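Local coordinates for Iron(III) ABC transporter, periplasmic iron-compound-binding protein (Vibrio cholerae, PDB 5GGY), which probably binds ferric siderophores, Desferal among them, in the periplasm and hands them to an ABC transporter for iron uptake, at residues Val19-Trp24 with Gly39-Ser44; Val162-Phe167 with Leu221-Phe226; Arg248-Arg253 with Thr272-Ala277. One frame throughout, in Å; residues are numbered along the deposited sequence.

From the N terminus, interaction 1 comes first: residues 39-44 return to residues 19-24 and close a short loop made largely of helix 24-32, which starts at the end of the first segment. It joins two small parallel sheets. Next, interaction 2 brings residues 221-226 back to 162-167 around a much longer loop, and interaction 3 docks helix 262-276 on the mixed sheet, closing residues 248-253 on 272-277. The three follow in series, none nesting or crossing. Interactions 2 and 3 touch, because strands 219-223 and 249-252 are neighbours. Interaction 1 lies on the opposite side of the chain's centre, its centre about 25 Å from that of interaction 2, consistent with the two-lobed architecture of this family.

Interaction 1 (Val19-Trp24 with Gly39-Ser44); sequences VVVLNW and GAPELS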
ATOM      1  N   VAL A  19       2.102 -23.692 -12.987  1.00 32.20           N
ATOM      2  CA  VAL A  19       2.706 -23.385 -11.697  1.00 27.09           C
ATOM      3  C   VAL A  19       2.403 -24.446 -10.648  1.00 28.59           C
ATOM      4  O   VAL A  19       1.244 -24.789 -10.413  1.00 35.29           O
ATOM      5  CB  VAL A  19       2.227 -22.020 -11.166  1.00 31.54           C
ATOM      6  CG1 VAL A  19       2.838 -21.729  -9.798  1.00 17.90           C
ATOM      7  CG2 VAL A  19       2.571 -20.923 -12.154  1.00 19.12           C
ATOM      8  N   VAL A  20       3.457 -24.970 -10.031  1.00 26.09           N
ATOM      9  CA  VAL A  20       3.316 -25.799  -8.843  1.00 26.71           C
ATOM     10  C   VAL A  20       3.706 -24.977  -7.620  1.00 14.80           C
ATOM     11  O   VAL A  20       4.819 -24.459  -7.538  1.00 14.49           O
ATOM     12  CB  VAL A  20       4.179 -27.077  -8.916  1.00 30.82           C
ATOM     13  CG1 VAL A  20       4.331 -27.711  -7.533  1.00 15.71           C
ATOM     14  CG2 VAL A  20       3.574 -28.070  -9.892  1.00 36.26           C
ATOM     15  N   VAL A  21       2.780 -24.847  -6.678  1.00 17.14           N
ATOM     16  CA  VAL A  21       3.038 -24.096  -5.458  1.00 19.48           C
ATOM     17  C   VAL A  21       3.244 -25.059  -4.287  1.00 21.74           C
ATOM     18  O   VAL A  21       2.630 -26.126  -4.235  1.00 26.97           O
ATOM     19  CB  VAL A  21       1.890 -23.100  -5.165  1.00 21.88           C
ATOM     20  CG1 VAL A  21       1.237 -23.378  -3.819  1.00 36.63           C
ATOM     21  CG2 VAL A  21       2.409 -21.675  -5.229  1.00 19.49           C
ATOM     22  N   LEU A  22       4.128 -24.693  -3.361  1.00 13.70           N
ATOM     23  CA  LEU A  22       4.490 -25.593  -2.269  1.00 29.89           C
ATOM     24  C   LEU A  22       4.124 -25.070  -0.884  1.00 30.98           C
ATOM     25  O   LEU A  22       4.372 -25.740   0.116  1.00 28.79           O
ATOM     26  CB  LEU A  22       5.987 -25.892  -2.308  1.00 29.57           C
ATOM     27  CG  LEU A  22       6.491 -26.555  -3.589  1.00 23.84           C
ATOM     28  CD1 LEU A  22       7.929 -26.985  -3.411  1.00 17.73           C
ATOM     29  CD2 LEU A  22       5.614 -27.737  -3.971  1.00 14.85           C
ATOM     30  N   ASN A  23       3.539 -23.880  -0.819  1.00 15.63           N
ATOM     31  CA  ASN A  23       3.123 -23.328   0.463  1.00 19.67           C
ATOM     32  C   ASN A  23       1.795 -22.587   0.353  1.00 23.46           C
ATOM     33  O   ASN A  23       1.404 -22.154  -0.731  1.00 18.30           O
ATOM     34  CB  ASN A  23       4.203 -22.404   1.022  1.00 20.71           C
ATOM     35  CG  ASN A  23       4.559 -22.733   2.457  1.00 28.54           C
ATOM     36  OD1 ASN A  23       4.449 -23.881   2.887  1.00 25.98           O
ATOM     37  ND2 ASN A  23       4.989 -21.726   3.206  1.00 33.28           N
ATOM     38  N   TRP A  24       1.106 -22.447   1.481  1.00 26.75           N
ATOM     39  CA  TRP A  24      -0.227 -21.856   1.498  1.00 25.20           C
ATOM     40  C   TRP A  24      -0.220 -20.354   1.232  1.00 26.38           C
ATOM     41  O   TRP A  24      -1.148 -19.830   0.613  1.00 17.97           O
ATOM     42  CB  TRP A  24      -0.910 -22.143   2.835  1.00 20.56           C
ATOM     43  CG  TRP A  24      -1.427 -23.541   2.933  1.00 19.91           C
ATOM     44  CD1 TRP A  24      -1.461 -24.473   1.933  1.00 16.82           C
ATOM     45  CD2 TRP A  24      -1.984 -24.175   4.091  1.00 19.85           C
ATOM     46  NE1 TRP A  24      -2.007 -25.646   2.398  1.00 17.61           N
ATOM     47  CE2 TRP A  24      -2.336 -25.489   3.720  1.00 26.17           C
ATOM     48  CE3 TRP A  24      -2.220 -23.761   5.405  1.00 21.00           C
ATOM     49  CZ2 TRP A  24      -2.911 -26.390   4.614  1.00 29.17           C
ATOM     50  CZ3 TRP A  24      -2.792 -24.656   6.289  1.00 26.69           C
ATOM     51  CH2 TRP A  24      -3.130 -25.955   5.891  1.00 24.69           C
ATOM     52  N   GLY A  39      -0.542 -27.518  -9.095  1.00 26.06           N
ATOM     53  CA  GLY A  39      -0.174 -28.269  -7.908  1.00 25.55           C
ATOM     54  C   GLY A  39      -0.050 -27.406  -6.666  1.00 27.21           C
ATOM     55  O   GLY A  39       0.576 -26.344  -6.689  1.00 15.49           O
ATOM     56  N   ALA A  40      -0.653 -27.870  -5.575  1.00 22.19           N
ATOM     57  CA  ALA A  40      -0.652 -27.146  -4.308  1.00 19.00           C
ATOM     58  C   ALA A  40      -0.726 -28.140  -3.150  1.00 16.41           C
ATOM     59  O   ALA A  40      -1.222 -29.253  -3.326  1.00 22.33           O
ATOM     60  CB  ALA A  40      -1.814 -26.158  -4.256  1.00 19.12           C
ATOM     61  N   PRO A  41      -0.220 -27.751  -1.967  1.00 28.61           N
ATOM     62  CA  PRO A  41      -0.154 -28.697  -0.848  1.00 28.35           C
ATOM     63  C   PRO A  41      -1.358 -28.655   0.097  1.00 29.19           C
ATOM     64  O   PRO A  41      -1.952 -27.592   0.290  1.00 25.57           O
ATOM     65  CB  PRO A  41       1.109 -28.253  -0.114  1.00 18.01           C
ATOM     66  CG  PRO A  41       1.122 -26.769  -0.305  1.00 20.02           C
ATOM     67  CD  PRO A  41       0.499 -26.499  -1.662  1.00 27.04           C
ATOM     68  N   GLU A  42      -1.699 -29.813   0.665  1.00 31.88           N
ATOM     69  CA  GLU A  42      -2.710 -29.942   1.723  1.00 33.99           C
ATOM     70  C   GLU A  42      -3.994 -29.152   1.470  1.00 34.82           C
ATOM     71  O   GLU A  42      -4.387 -28.308   2.275  1.00 30.74           O
ATOM     72  CB  GLU A  42      -2.106 -29.521   3.065  1.00 35.85           C
ATOM     73  CG  GLU A  42      -0.886 -30.334   3.473  1.00 38.09           C
ATOM     74  CD  GLU A  42      -0.230 -29.810   4.738  1.00 38.85           C
ATOM     75  OE1 GLU A  42       0.893 -29.272   4.643  1.00 40.56           O
ATOM     76  OE2 GLU A  42      -0.833 -29.940   5.824  1.00 36.42           O
ATOM     77  N   LEU A  43      -4.651 -29.442   0.354  1.00 30.66           N
ATOM     78  CA  LEU A  43      -5.820 -28.677  -0.063  1.00 26.86           C
ATOM     79  C   LEU A  43      -7.025 -28.835   0.863  1.00 27.90           C
ATOM     80  O   LEU A  43      -7.770 -27.878   1.080  1.00 27.90           O
ATOM     81  CB  LEU A  43      -6.214 -29.061  -1.490  1.00 23.03           C
ATOM     82  CG  LEU A  43      -5.187 -28.686  -2.560  1.00 21.95           C
ATOM     83  CD1 LEU A  43      -5.764 -28.860  -3.955  1.00 24.59           C
ATOM     84  CD2 LEU A  43      -4.704 -27.262  -2.351  1.00 22.92           C
ATOM     85  N   SER A  44      -7.225 -30.034   1.404  1.00 25.17           N
ATOM     86  CA  SER A  44      -8.369 -30.268   2.279  1.00 25.05           C
ATOM     87  C   SER A  44      -8.159 -29.584   3.625  1.00 24.83           C
ATOM     88  O   SER A  44      -9.116 -29.196   4.288  1.00 30.53           O
ATOM     89  CB  SER A  44      -8.610 -31.765   2.473  1.00 25.03           C
ATOM     90  OG  SER A  44      -7.488 -32.386   3.077  1.00 37.27           O
TER
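Val20 and Gly39 form a single beta bridge, with their CA atoms 4.4 Å apart, and the two segments then run on in nearly the same direction, 16° apart. The bridge is tied by one backbone hydrogen bond, from Val21 N to Gly39 O at 2.7 Å. One residue further along, the CA-H of Ala40 points to Val21 O over 3.4 Å, so a weak C-H...O contact carries on where conventional strand pairing stops.

Val21 presents its CG1 branch to both neighbours, reaching Pro41 CD at 3.9 Å and, a little further off, the methyl of Ala40. The pyrrolidine ring of Pro41 also lies against the backbone of the first segment, with its CG 3.4 Å from Leu22 O. Trp24 then turns the edge of its indole to the second segment. A first torsion of -77° sets its CG beside its own backbone N, and the indole NE1 donates to Pro41 O at 2.9 Å. The acceptor lies in the indole plane, yet the N-H meets it from well above the carbonyl plane. The benzo part of the indole crosses Glu42 at about a right angle, with CZ2 3.6 Å from Glu42 CB.

The carboxylate of Glu42 turns to a salt bridge with Arg65, which also makes a cation-pi contact with Trp24, while Tyr46 and Trp256 meet the indole edge-to-face. Val20 pairs with strand 80-83 and Ala40 with strand 60-61, so the bridge joins two small parallel sheets. The principle is economy: between the segments one backbone bond ties the end of strand 19-21 to the beginning of 39-40, continued by Val19 with Val38, and beyond the strands one indole N-H holds the segments together, helping Arg65, Tyr46 and Trp256 to fix the ring's rotation.

Interaction 2 (Val162-Phe167 with Leu221-Phe226); sequences VVTLRF and LYFLPF
A parallel strand pair within the mixed sheet of the C-terminal half of the protein brings Thr164 beside Leu221 and Leu165 beside Tyr222. Three backbone hydrogen bonds stitch it together: Leu221 N to Val163 O at 3.1 Å, Leu165 N to Leu221 O, and Phe223 N to Leu165 O. All three donors lie close to the direction in which the acceptor carbonyl points.

Where the strands diverge, aromatic rings replace backbone bonds. Phe167 turns its edge to the face of Tyr222 in a T-shaped pair, with ring centroids 5.4 Å apart and planes at 66°. Against Phe226 it makes an offset stack instead, the centroids 4.7 Å apart. The fit is completed by Phe167 CB, which stands over the middle of the Phe226 ring, 3.4 Å from its centroid, as a CH-pi contact. Phe226 can receive it because its CG lies opposite its backbone N (chi1 177°), which swings the ring back toward the strand.

The extended chain of Arg166 stands out from the strand, roughly at right angles to it, on the side of Phe223, and lays one guanidinium face on Phe223 CB, 3.4 Å from NH2. A water in the guanidinium plane accepts from NH2 and donates to Phe223 O and Pro225 O, bracing the turn that contains the cis peptide before Pro225. A second water accepts from Phe167 N, 2.7 Å from the water O, and donates to Phe223 O, 3.0 Å from it. The other guanidinium bonds, to Tyr176 and Ser257, and that of Tyr222 OH to Glu229, lie beyond the pair.

Strand 172-176 pairs antiparallel with 162-167, while strand 249-252 adds to 221-223 in parallel; helix 181-188 covers the face bearing Val162 and Thr164, and Phe223 rests on its Pro182.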
ATOM      1  N   VAL A 162      -5.602  -4.296  21.706  1.00 29.20           N
ATOM      2  CA  VAL A 162      -5.949  -5.654  21.301  1.00 29.92           C
ATOM      3  C   VAL A 162      -4.729  -6.568  21.274  1.00 33.10           C
ATOM      4  O   VAL A 162      -3.664  -6.187  20.789  1.00 35.75           O
ATOM      5  CB  VAL A 162      -6.615  -5.672  19.905  1.00 23.00           C
ATOM      6  CG1 VAL A 162      -6.937  -7.098  19.475  1.00 19.78           C
ATOM      7  CG2 VAL A 162      -7.875  -4.825  19.901  1.00 25.62           C
ATOM      8  N   VAL A 163      -4.884  -7.772  21.812  1.00 32.47           N
ATOM      9  CA  VAL A 163      -3.871  -8.804  21.661  1.00 34.29           C
ATOM     10  C   VAL A 163      -4.451  -9.967  20.855  1.00 34.50           C
ATOM     11  O   VAL A 163      -5.594 -10.379  21.063  1.00 27.77           O
ATOM     12  CB  VAL A 163      -3.340  -9.301  23.030  1.00 51.14           C
ATOM     13  CG1 VAL A 163      -4.472  -9.815  23.901  1.00 49.60           C
ATOM     14  CG2 VAL A 163      -2.272 -10.365  22.842  1.00 45.08           C
ATOM     15  N   THR A 164      -3.667 -10.471  19.910  1.00 35.17           N
ATOM     16  CA  THR A 164      -4.105 -11.564  19.046  1.00 28.64           C
ATOM     17  C   THR A 164      -3.289 -12.828  19.295  1.00 32.30           C
ATOM     18  O   THR A 164      -2.085 -12.756  19.542  1.00 32.07           O
ATOM     19  CB  THR A 164      -3.995 -11.180  17.567  1.00 29.59           C
ATOM     20  OG1 THR A 164      -3.964 -12.371  16.772  1.00 54.50           O
ATOM     21  CG2 THR A 164      -2.723 -10.377  17.324  1.00 21.33           C
ATOM     22  N   LEU A 165      -3.943 -13.983  19.213  1.00 15.39           N
ATOM     23  CA  LEU A 165      -3.250 -15.246  19.440  1.00 33.25           C
ATOM     24  C   LEU A 165      -3.975 -16.451  18.857  1.00 25.01           C
ATOM     25  O   LEU A 165      -5.127 -16.371  18.449  1.00 30.10           O
ATOM     26  CB  LEU A 165      -3.001 -15.464  20.949  1.00 34.03           C
ATOM     27  CG  LEU A 165      -4.073 -15.567  22.047  1.00 33.90           C
ATOM     28  CD1 LEU A 165      -4.956 -14.327  22.127  1.00 40.91           C
ATOM     29  CD2 LEU A 165      -4.928 -16.831  21.944  1.00 18.56           C
ATOM     30  N   ARG A 166      -3.259 -17.568  18.814  1.00 21.75           N
ATOM     31  CA  ARG A 166      -3.847 -18.879  18.583  1.00 18.57           C
ATOM     32  C   ARG A 166      -3.508 -19.766  19.777  1.00 29.36           C
ATOM     33  O   ARG A 166      -2.513 -19.539  20.465  1.00 28.62           O
ATOM     34  CB  ARG A 166      -3.331 -19.515  17.289  1.00 18.30           C
ATOM     35  CG  ARG A 166      -3.762 -18.814  16.010  1.00 30.10           C
ATOM     36  CD  ARG A 166      -3.295 -19.596  14.789  1.00 22.65           C
ATOM     37  NE  ARG A 166      -3.474 -18.850  13.545  1.00 21.01           N
ATOM     38  CZ  ARG A 166      -4.515 -18.991  12.732  1.00 17.65           C
ATOM     39  NH1 ARG A 166      -4.594 -18.270  11.620  1.00 15.57           N
ATOM     40  NH2 ARG A 166      -5.476 -19.856  13.026  1.00 18.36           N
ATOM     41  N   PHE A 167      -4.335 -20.773  20.024  1.00 37.34           N
ATOM     42  CA  PHE A 167      -4.082 -21.707  21.111  1.00 33.91           C
ATOM     43  C   PHE A 167      -3.145 -22.830  20.684  1.00 39.33           C
ATOM     44  O   PHE A 167      -3.414 -23.533  19.717  1.00 47.46           O
ATOM     45  CB  PHE A 167      -5.394 -22.308  21.625  1.00 32.31           C
ATOM     46  CG  PHE A 167      -6.196 -21.380  22.487  1.00 35.51           C
ATOM     47  CD1 PHE A 167      -5.856 -21.166  23.813  1.00 34.70           C
ATOM     48  CD2 PHE A 167      -7.295 -20.721  21.975  1.00 34.56           C
ATOM     49  CE1 PHE A 167      -6.600 -20.306  24.604  1.00 30.81           C
ATOM     50  CE2 PHE A 167      -8.037 -19.863  22.763  1.00 30.90           C
ATOM     51  CZ  PHE A 167      -7.689 -19.656  24.077  1.00 24.05           C
ATOM     52  N   LEU A 221      -8.413 -11.558  21.168  1.00 26.22           N
ATOM     53  CA  LEU A 221      -8.953 -12.246  20.000  1.00 23.03           C
ATOM     54  C   LEU A 221      -8.147 -13.503  19.684  1.00 23.72           C
ATOM     55  O   LEU A 221      -6.918 -13.455  19.620  1.00 29.28           O
ATOM     56  CB  LEU A 221      -8.966 -11.312  18.785  1.00 23.48           C
ATOM     57  CG  LEU A 221      -9.838 -10.057  18.874  1.00 35.46           C
ATOM     58  CD1 LEU A 221      -9.686  -9.204  17.625  1.00 25.40           C
ATOM     59  CD2 LEU A 221     -11.293 -10.435  19.091  1.00 31.44           C
ATOM     60  N   TYR A 222      -8.836 -14.625  19.488  1.00 20.26           N
ATOM     61  CA  TYR A 222      -8.161 -15.865  19.116  1.00 25.05           C
ATOM     62  C   TYR A 222      -8.727 -16.443  17.822  1.00 25.98           C
ATOM     63  O   TYR A 222      -9.941 -16.474  17.618  1.00 23.96           O
ATOM     64  CB  TYR A 222      -8.242 -16.896  20.250  1.00 19.96           C
ATOM     65  CG  TYR A 222      -9.640 -17.339  20.627  1.00 30.35           C
ATOM     66  CD1 TYR A 222     -10.213 -18.469  20.052  1.00 27.35           C
ATOM     67  CD2 TYR A 222     -10.379 -16.641  21.574  1.00 28.00           C
ATOM     68  CE1 TYR A 222     -11.484 -18.879  20.398  1.00 22.89           C
ATOM     69  CE2 TYR A 222     -11.654 -17.046  21.928  1.00 25.50           C
ATOM     70  CZ  TYR A 222     -12.201 -18.165  21.336  1.00 28.80           C
ATOM     71  OH  TYR A 222     -13.469 -18.570  21.684  1.00 31.50           O
ATOM     72  N   PHE A 223      -7.833 -16.904  16.951  1.00 29.80           N
ATOM     73  CA  PHE A 223      -8.216 -17.368  15.623  1.00 29.00           C
ATOM     74  C   PHE A 223      -8.734 -18.802  15.612  1.00 30.17           C
ATOM     75  O   PHE A 223      -8.155 -19.693  16.232  1.00 31.23           O
ATOM     76  CB  PHE A 223      -7.033 -17.256  14.655  1.00 29.67           C
ATOM     77  CG  PHE A 223      -6.613 -15.845  14.362  1.00 32.07           C
ATOM     78  CD1 PHE A 223      -7.426 -15.010  13.621  1.00 32.23           C
ATOM     79  CD2 PHE A 223      -5.397 -15.363  14.808  1.00 30.93           C
ATOM     80  CE1 PHE A 223      -7.043 -13.717  13.344  1.00 31.50           C
ATOM     81  CE2 PHE A 223      -5.006 -14.073  14.533  1.00 33.05           C
ATOM     82  CZ  PHE A 223      -5.829 -13.245  13.802  1.00 28.46           C
ATOM     83  N   LEU A 224      -9.834 -19.010  14.898  1.00 23.27           N
ATOM     84  CA  LEU A 224     -10.329 -20.349  14.618  1.00 27.33           C
ATOM     85  C   LEU A 224      -9.574 -20.901  13.407  1.00 31.66           C
ATOM     86  O   LEU A 224      -9.036 -20.132  12.613  1.00 24.03           O
ATOM     87  CB  LEU A 224     -11.841 -20.319  14.371  1.00 31.75           C
ATOM     88  CG  LEU A 224     -12.700 -19.884  15.562  1.00 32.26           C
ATOM     89  CD1 LEU A 224     -14.172 -19.844  15.184  1.00 27.74           C
ATOM     90  CD2 LEU A 224     -12.477 -20.801  16.756  1.00 27.37           C
ATOM     91  N   PRO A 225      -9.515 -22.234  13.260  1.00 30.96           N
ATOM     92  CA  PRO A 225     -10.113 -23.268  14.110  1.00 34.05           C
ATOM     93  C   PRO A 225      -9.278 -23.631  15.333  1.00 24.49           C
ATOM     94  O   PRO A 225      -8.052 -23.560  15.311  1.00 24.46           O
ATOM     95  CB  PRO A 225     -10.211 -24.465  13.167  1.00 27.14           C
ATOM     96  CG  PRO A 225      -9.031 -24.302  12.274  1.00 26.43           C
ATOM     97  CD  PRO A 225      -8.859 -22.817  12.076  1.00 24.95           C
ATOM     98  N   PHE A 226      -9.969 -24.026  16.397  1.00 30.22           N
ATOM     99  CA  PHE A 226      -9.334 -24.598  17.575  1.00 33.97           C
ATOM    100  C   PHE A 226     -10.223 -25.697  18.139  1.00 29.75           C
ATOM    101  O   PHE A 226     -11.327 -25.438  18.609  1.00 30.49           O
ATOM    102  CB  PHE A 226      -9.053 -23.525  18.629  1.00 34.79           C
ATOM    103  CG  PHE A 226      -8.452 -24.068  19.896  1.00 31.60           C
ATOM    104  CD1 PHE A 226      -8.974 -23.727  21.127  1.00 36.37           C
ATOM    105  CD2 PHE A 226      -7.377 -24.934  19.853  1.00 26.58           C
ATOM    106  CE1 PHE A 226      -8.430 -24.230  22.290  1.00 35.32           C
ATOM    107  CE2 PHE A 226      -6.832 -25.439  21.012  1.00 36.15           C
ATOM    108  CZ  PHE A 226      -7.359 -25.089  22.229  1.00 34.18           C
TER
HETATM  109  O   HOH W   1      -6.091 -21.878  15.220  1.00 31.30           O
HETATM  110  O   HOH W   2      -6.519 -20.841  18.446  1.00 20.35           O

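Interaction 3 (Arg248-Arg253 with Thr272-Ala277); sequences RVNSVR and TESLLA
Asn250, Ser251 and Arg253, on strand 249-252 and just after it, meet the last turn of helix 262-276, which runs roughly antiparallel to the strand, the axes 7.9 Å apart at closest approach. This final helix of the chain thereby covers a strand that neighbours 219-223 in the mixed sheet.

Neutral hydrogen bonds centre on Ser274. Asn250 ND2 donates to Ser274 O at 2.8 Å in an almost straight bond (175°); the acceptor lies in the amide plane, and the N-H reaches a lone pair in the carbonyl plane. A first torsion of -163° sends the amide toward the helix, while OD1 turns back to make a weak bond of 2.7 Å with Ser251 N. Ser274 OG donates to Ser251 O, at a modelled separation doubtfully short. A water donates to the same OG and accepts from Arg253 N, 3.3 Å away.

The ionic part is a salt bridge, Arg253 NE to Glu273 OE1 at 3.0 Å. The carboxylate oxygen sits at the guanidinium edge but is met from above its own plane. Both residues touch a crystal neighbour, which may influence this arrangement.

Apolar contact is slight: Val252 CG2 lies 3.9 Å from Ser274 CB, though Val252 also packs on Ala270 one turn earlier.

Between residues 248-253 and 272-277, docking thus relies on polarity more than on hydrophobic fit. The Asn250 amide also meets a carbonyl near the helix's C-terminal end, where the helix dipole would probably strengthen the acceptor.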
ATOM      1  N   ARG A 248     -14.637  -8.874  27.161  1.00 28.42           N
ATOM      2  CA  ARG A 248     -13.780  -8.352  26.103  1.00 28.55           C
ATOM      3  C   ARG A 248     -12.941  -9.460  25.478  1.00 37.82           C
ATOM      4  O   ARG A 248     -11.720  -9.415  25.487  1.00 27.16           O
ATOM      5  CB  ARG A 248     -12.876  -7.248  26.645  1.00 26.69           C
ATOM      6  CG  ARG A 248     -13.604  -6.194  27.460  1.00 27.58           C
ATOM      7  CD  ARG A 248     -12.745  -4.961  27.670  1.00 30.89           C
ATOM      8  NE  ARG A 248     -13.020  -4.325  28.955  1.00 50.42           N
ATOM      9  CZ  ARG A 248     -12.312  -4.535  30.059  1.00 50.48           C
ATOM     10  NH1 ARG A 248     -11.279  -5.365  30.041  1.00 49.40           N
ATOM     11  NH2 ARG A 248     -12.637  -3.913  31.184  1.00 47.67           N
ATOM     12  N   VAL A 249     -13.613 -10.468  24.943  1.00 43.09           N
ATOM     13  CA  VAL A 249     -12.937 -11.583  24.291  1.00 30.94           C
ATOM     14  C   VAL A 249     -13.858 -12.207  23.245  1.00 33.68           C
ATOM     15  O   VAL A 249     -15.069 -12.303  23.454  1.00 37.25           O
ATOM     16  CB  VAL A 249     -12.491 -12.652  25.314  1.00 33.32           C
ATOM     17  CG1 VAL A 249     -13.679 -13.193  26.097  1.00 24.02           C
ATOM     18  CG2 VAL A 249     -11.734 -13.783  24.631  1.00 20.95           C
ATOM     19  N   ASN A 250     -13.290 -12.604  22.110  1.00 33.08           N
ATOM     20  CA  ASN A 250     -14.078 -13.197  21.037  1.00 37.66           C
ATOM     21  C   ASN A 250     -13.236 -14.059  20.104  1.00 36.33           C
ATOM     22  O   ASN A 250     -12.023 -13.876  19.993  1.00 32.48           O
ATOM     23  CB  ASN A 250     -14.786 -12.101  20.240  1.00 38.30           C
ATOM     24  CG  ASN A 250     -15.915 -12.639  19.387  1.00 39.60           C
ATOM     25  OD1 ASN A 250     -16.313 -13.796  19.524  1.00 34.03           O
ATOM     26  ND2 ASN A 250     -16.445 -11.798  18.507  1.00 38.86           N
ATOM     27  N   SER A 251     -13.889 -15.006  19.441  1.00 33.61           N
ATOM     28  CA  SER A 251     -13.219 -15.857  18.469  1.00 23.68           C
ATOM     29  C   SER A 251     -13.223 -15.194  17.096  1.00 27.18           C
ATOM     30  O   SER A 251     -14.154 -14.468  16.751  1.00 28.87           O
ATOM     31  CB  SER A 251     -13.889 -17.231  18.398  1.00 20.90           C
ATOM     32  OG  SER A 251     -15.216 -17.130  17.913  1.00 21.47           O
ATOM     33  N   VAL A 252     -12.176 -15.442  16.318  1.00 29.30           N
ATOM     34  CA  VAL A 252     -12.089 -14.895  14.972  1.00 23.77           C
ATOM     35  C   VAL A 252     -12.175 -16.014  13.939  1.00 24.10           C
ATOM     36  O   VAL A 252     -11.454 -17.008  14.032  1.00 25.37           O
ATOM     37  CB  VAL A 252     -10.783 -14.099  14.766  1.00 21.90           C
ATOM     38  CG1 VAL A 252     -10.770 -13.448  13.392  1.00 23.06           C
ATOM     39  CG2 VAL A 252     -10.621 -13.047  15.852  1.00 15.22           C
ATOM     40  N   ARG A 253     -13.061 -15.844  12.961  1.00 40.96           N
ATOM     41  CA  ARG A 253     -13.266 -16.843  11.917  1.00 40.37           C
ATOM     42  C   ARG A 253     -11.963 -17.119  11.171  1.00 28.34           C
ATOM     43  O   ARG A 253     -11.130 -16.224  11.032  1.00 24.19           O
ATOM     44  CB  ARG A 253     -14.364 -16.387  10.947  1.00 36.37           C
ATOM     45  CG  ARG A 253     -14.089 -15.080  10.228  1.00 36.00           C
ATOM     46  CD  ARG A 253     -15.229 -14.746   9.275  1.00 45.22           C
ATOM     47  NE  ARG A 253     -15.058 -13.440   8.648  1.00 44.44           N
ATOM     48  CZ  ARG A 253     -14.411 -13.236   7.505  1.00 46.24           C
ATOM     49  NH1 ARG A 253     -13.871 -14.258   6.856  1.00 43.30           N
ATOM     50  NH2 ARG A 253     -14.307 -12.010   7.014  1.00 49.51           N
ATOM     51  N   THR A 272     -12.047  -7.086  12.653  1.00 36.71           N
ATOM     52  CA  THR A 272     -13.027  -6.016  12.824  1.00 30.79           C
ATOM     53  C   THR A 272     -14.388  -6.586  13.196  1.00 36.67           C
ATOM     54  O   THR A 272     -15.024  -6.128  14.145  1.00 42.12           O
ATOM     55  CB  THR A 272     -13.169  -5.167  11.546  1.00 24.41           C
ATOM     56  OG1 THR A 272     -11.942  -4.475  11.291  1.00 23.34           O
ATOM     57  CG2 THR A 272     -14.293  -4.156  11.699  1.00 23.72           C
ATOM     58  N   GLU A 273     -14.816  -7.596  12.446  1.00 23.33           N
ATOM     59  CA  GLU A 273     -16.084  -8.277  12.689  1.00 18.40           C
ATOM     60  C   GLU A 273     -16.190  -8.829  14.110  1.00 27.12           C
ATOM     61  O   GLU A 273     -17.201  -8.636  14.784  1.00 25.18           O
ATOM     62  CB  GLU A 273     -16.264  -9.403  11.671  1.00 25.90           C
ATOM     63  CG  GLU A 273     -17.326 -10.417  12.031  1.00 41.12           C
ATOM     64  CD  GLU A 273     -17.355 -11.574  11.058  1.00 53.19           C
ATOM     65  OE1 GLU A 273     -16.894 -11.393   9.912  1.00 55.48           O
ATOM     66  OE2 GLU A 273     -17.827 -12.665  11.442  1.00 52.61           O
ATOM     67  N   SER A 274     -15.142  -9.503  14.568  1.00 34.43           N
ATOM     68  CA  SER A 274     -15.132 -10.060  15.920  1.00 36.79           C
ATOM     69  C   SER A 274     -15.021  -8.974  16.980  1.00 36.50           C
ATOM     70  O   SER A 274     -15.442  -9.162  18.119  1.00 22.86           O
ATOM     71  CB  SER A 274     -13.984 -11.064  16.080  1.00 33.25           C
ATOM     72  OG  SER A 274     -14.379 -12.356  15.670  1.00 42.41           O
ATOM     73  N   LEU A 275     -14.452  -7.837  16.597  1.00 20.94           N
ATOM     74  CA  LEU A 275     -14.222  -6.749  17.535  1.00 23.30           C
ATOM     75  C   LEU A 275     -15.415  -5.796  17.588  1.00 39.71           C
ATOM     76  O   LEU A 275     -15.639  -5.123  18.597  1.00 45.41           O
ATOM     77  CB  LEU A 275     -12.946  -5.988  17.168  1.00 22.18           C
ATOM     78  CG  LEU A 275     -12.274  -5.228  18.311  1.00 26.09           C
ATOM     79  CD1 LEU A 275     -11.941  -6.183  19.445  1.00 25.62           C
ATOM     80  CD2 LEU A 275     -11.028  -4.525  17.810  1.00 32.58           C
ATOM     81  N   LEU A 276     -16.178  -5.740  16.500  1.00 49.87           N
ATOM     82  CA  LEU A 276     -17.414  -4.965  16.480  1.00 46.77           C
ATOM     83  C   LEU A 276     -18.463  -5.650  17.344  1.00 48.36           C
ATOM     84  O   LEU A 276     -19.256  -4.990  18.014  1.00 57.41           O
ATOM     85  CB  LEU A 276     -17.928  -4.781  15.051  1.00 47.65           C
ATOM     86  CG  LEU A 276     -17.199  -3.723  14.218  1.00 45.58           C
ATOM     87  CD1 LEU A 276     -17.807  -3.612  12.829  1.00 39.53           C
ATOM     88  CD2 LEU A 276     -17.221  -2.377  14.927  1.00 48.32           C
ATOM     89  N   ALA A 277     -18.470  -6.977  17.322  1.00 38.88           N
ATOM     90  CA  ALA A 277     -19.209  -7.727  18.324  1.00 43.58           C
ATOM     91  C   ALA A 277     -18.444  -7.576  19.633  1.00 52.96           C
ATOM     92  O   ALA A 277     -17.290  -7.168  19.616  1.00 70.87           O
ATOM     93  CB  ALA A 277     -19.354  -9.184  17.926  1.00 23.49           C
TER
HETATM   94  O   HOH W   3     -14.326 -12.857  12.689  1.00 27.46           O